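Local coordinates for putative transcription protein (Pseudomonas aeruginosa PAO1, PDB 4GCV) that probably acts as a DNA-binding transcription regulator of the HxlR type, putatively sensing oxidative stress, at residues W23-I28 with N58-A63. The protein carries 2 engineered substitutions. Residues are numbered along the deposited sequence; the frame is centred on the assembly and turned at random.
Sequences WWSILI and NALVEA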
loop_
_atom_site.group_PDB
_atom_site.type_symbol
_atom_site.label_atom_id
_atom_site.label_comp_id
_atom_site.label_asym_id
_atom_site.label_seq_id
_atom_site.Cartn_x
_atom_site.Cartn_y
_atom_site.Cartn_z
ATOM N N TRP B 23 -4.319 -6.299 -6.644
ATOM C CA TRP B 23 -3.695 -6.712 -7.897
ATOM C C TRP B 23 -4.143 -5.906 -9.121
ATOM O O TRP B 23 -3.323 -5.286 -9.757
ATOM C CB TRP B 23 -3.879 -8.234 -8.086
ATOM C CG TRP B 23 -3.399 -8.760 -9.427
ATOM C CD1 TRP B 23 -4.177 -9.268 -10.429
ATOM C CD2 TRP B 23 -2.036 -8.871 -9.885
ATOM N NE1 TRP B 23 -3.386 -9.691 -11.479
ATOM C CE2 TRP B 23 -2.075 -9.433 -11.182
ATOM C CE3 TRP B 23 -0.794 -8.509 -9.343
ATOM C CZ2 TRP B 23 -0.913 -9.657 -11.942
ATOM C CZ3 TRP B 23 0.358 -8.748 -10.088
ATOM C CH2 TRP B 23 0.288 -9.305 -11.376
ATOM N N TRP B 24 -5.438 -5.943 -9.438
ATOM C CA TRP B 24 -6.006 -5.129 -10.496
ATOM C C TRP B 24 -5.808 -3.628 -10.309
ATOM O O TRP B 24 -5.430 -2.959 -11.246
ATOM C CB TRP B 24 -7.486 -5.460 -10.667
ATOM C CG TRP B 24 -7.640 -6.809 -11.196
ATOM C CD1 TRP B 24 -8.149 -7.901 -10.533
ATOM C CD2 TRP B 24 -7.212 -7.275 -12.466
ATOM N NE1 TRP B 24 -8.084 -9.005 -11.327
ATOM C CE2 TRP B 24 -7.522 -8.656 -12.527
ATOM C CE3 TRP B 24 -6.603 -6.667 -13.570
ATOM C CZ2 TRP B 24 -7.261 -9.433 -13.661
ATOM C CZ3 TRP B 24 -6.322 -7.442 -14.685
ATOM C CH2 TRP B 24 -6.667 -8.808 -14.727
ATOM N N SER B 25 -5.981 -3.098 -9.102
ATOM C CA SER B 25 -5.657 -1.672 -8.872
ATOM C C SER B 25 -4.217 -1.387 -9.259
ATOM O O SER B 25 -3.921 -0.364 -9.860
ATOM C CB SER B 25 -5.830 -1.287 -7.410
ATOM O OG SER B 25 -7.151 -1.490 -7.002
ATOM N N ILE B 26 -3.308 -2.299 -8.935
ATOM C CA ILE B 26 -1.906 -2.036 -9.266
ATOM C C ILE B 26 -1.687 -2.025 -10.742
ATOM O O ILE B 26 -0.973 -1.191 -11.252
ATOM C CB ILE B 26 -0.993 -3.028 -8.570
ATOM C CG1 ILE B 26 -0.952 -2.698 -7.075
ATOM C CG2 ILE B 26 0.410 -3.053 -9.191
ATOM C CD1 ILE B 26 -0.498 -3.936 -6.248
ATOM N N LEU B 27 -2.349 -2.926 -11.457
ATOM C CA LEU B 27 -2.124 -3.052 -12.878
ATOM C C LEU B 27 -2.737 -1.864 -13.582
ATOM O O LEU B 27 -2.114 -1.256 -14.434
ATOM C CB LEU B 27 -2.686 -4.396 -13.384
ATOM C CG LEU B 27 -1.897 -5.661 -13.033
ATOM C CD1 LEU B 27 -2.550 -6.848 -13.749
ATOM C CD2 LEU B 27 -0.410 -5.567 -13.480
ATOM N N ILE B 28 -3.961 -1.506 -13.207
ATOM C CA ILE B 28 -4.620 -0.358 -13.817
ATOM C C ILE B 28 -3.919 0.966 -13.487
ATOM O O ILE B 28 -3.615 1.767 -14.392
ATOM C CB ILE B 28 -6.119 -0.306 -13.412
ATOM C CG1 ILE B 28 -6.845 -1.570 -13.876
ATOM C CG2 ILE B 28 -6.803 0.918 -13.977
ATOM C CD1 ILE B 28 -8.151 -1.822 -13.089
ATOM N N ASN B 58 -14.164 2.566 -11.409
ATOM C CA ASN B 58 -15.020 3.371 -10.555
ATOM C C ASN B 58 -14.477 3.438 -9.144
ATOM O O ASN B 58 -14.580 4.486 -8.531
ATOM C CB ASN B 58 -16.439 2.840 -10.500
ATOM C CG ASN B 58 -17.165 2.964 -11.832
ATOM O OD1 ASN B 58 -16.704 3.658 -12.760
ATOM N ND2 ASN B 58 -18.295 2.252 -11.948
ATOM N N ALA B 59 -13.932 2.338 -8.634
ATOM C CA ALA B 59 -13.424 2.336 -7.274
ATOM C C ALA B 59 -12.159 3.211 -7.196
ATOM O O ALA B 59 -11.980 3.936 -6.216
ATOM C CB ALA B 59 -13.122 0.857 -6.736
ATOM N N LEU B 60 -11.297 3.144 -8.217
ATOM C CA LEU B 60 -10.128 4.037 -8.273
ATOM C C LEU B 60 -10.550 5.528 -8.318
ATOM O O LEU B 60 -9.961 6.382 -7.653
ATOM C CB LEU B 60 -9.216 3.664 -9.432
ATOM C CG LEU B 60 -8.491 2.364 -9.111
ATOM C CD1 LEU B 60 -7.714 1.962 -10.323
ATOM C CD2 LEU B 60 -7.592 2.564 -7.887
ATOM N N VAL B 61 -11.604 5.803 -9.059
ATOM C CA VAL B 61 -12.158 7.117 -9.085
ATOM C C VAL B 61 -12.703 7.511 -7.701
ATOM O O VAL B 61 -12.266 8.533 -7.157
ATOM C CB VAL B 61 -13.192 7.298 -10.256
ATOM C CG1 VAL B 61 -13.929 8.612 -10.126
ATOM C CG2 VAL B 61 -12.487 7.228 -11.615
ATOM N N GLU B 62 -13.606 6.699 -7.124
ATOM C CA GLU B 62 -14.182 7.014 -5.794
ATOM C C GLU B 62 -13.101 7.238 -4.747
ATOM O O GLU B 62 -13.266 8.111 -3.910
ATOM C CB GLU B 62 -15.149 5.946 -5.253
ATOM C CG GLU B 62 -16.584 6.000 -5.805
ATOM C CD GLU B 62 -17.500 7.127 -5.210
ATOM O OE1 GLU B 62 -16.987 8.206 -4.773
ATOM O OE2 GLU B 62 -18.761 6.930 -5.207
ATOM N N ALA B 63 -12.039 6.432 -4.782
ATOM C CA ALA B 63 -10.894 6.599 -3.894
ATOM C C ALA B 63 -10.067 7.888 -4.151
ATOM O O ALA B 63 -9.148 8.199 -3.392
ATOM C CB ALA B 63 -9.975 5.388 -3.975
#
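Between 23-28 and 58-63, S25 and L60 bring their CA atoms nearest, 7.3 Å apart, a spacing bridged by side chains alone. The setting is the winged helix-turn-helix of the HxlR family: helices 39-46 and 50-62 form the helix-turn-helix, strands 66-73 and 76-82 the wing, and helix 50-62 probably serves as the DNA-recognition helix. The example illustrates how a branched leucine can meet two residues of a neighbouring helix with separate methyls.

Within 58-63, L60 makes the whole contact, and its two methyls divide the work. With chi2 at 174°, CD1 continues the chain outward from CA while CD2 forks off toward the earlier part of helix 23-33. The two branches thereby address residues one helical turn apart, S25 and I28. The apolar half is the tighter: CD1 of L60 lies 3.9 Å from CG2 of I28 and 4.2 Å from its CB, the two side chains running at a slant to one another. I28 offers that methyl because CG2 is anti to its backbone N, and its packing on R56 and L57 continues the interface along helix 50-62. I28 also touches F42 and L46 of helix 39-46, so that one side chain touches both helices of the helix-turn-helix.

On the far side of this cluster, W23 and L27 pack against the second subunit, so helix 23-33 also takes part in the dimer. E62 O accepts a weak hydrogen bond from R19 of that subunit. The S25 side is more open, with a glycerol, probably from the crystallisation liquor, about 4 Å from its side chain. There the contact finishes loosely, S25 OG standing 4.2 Å from L60 CD2.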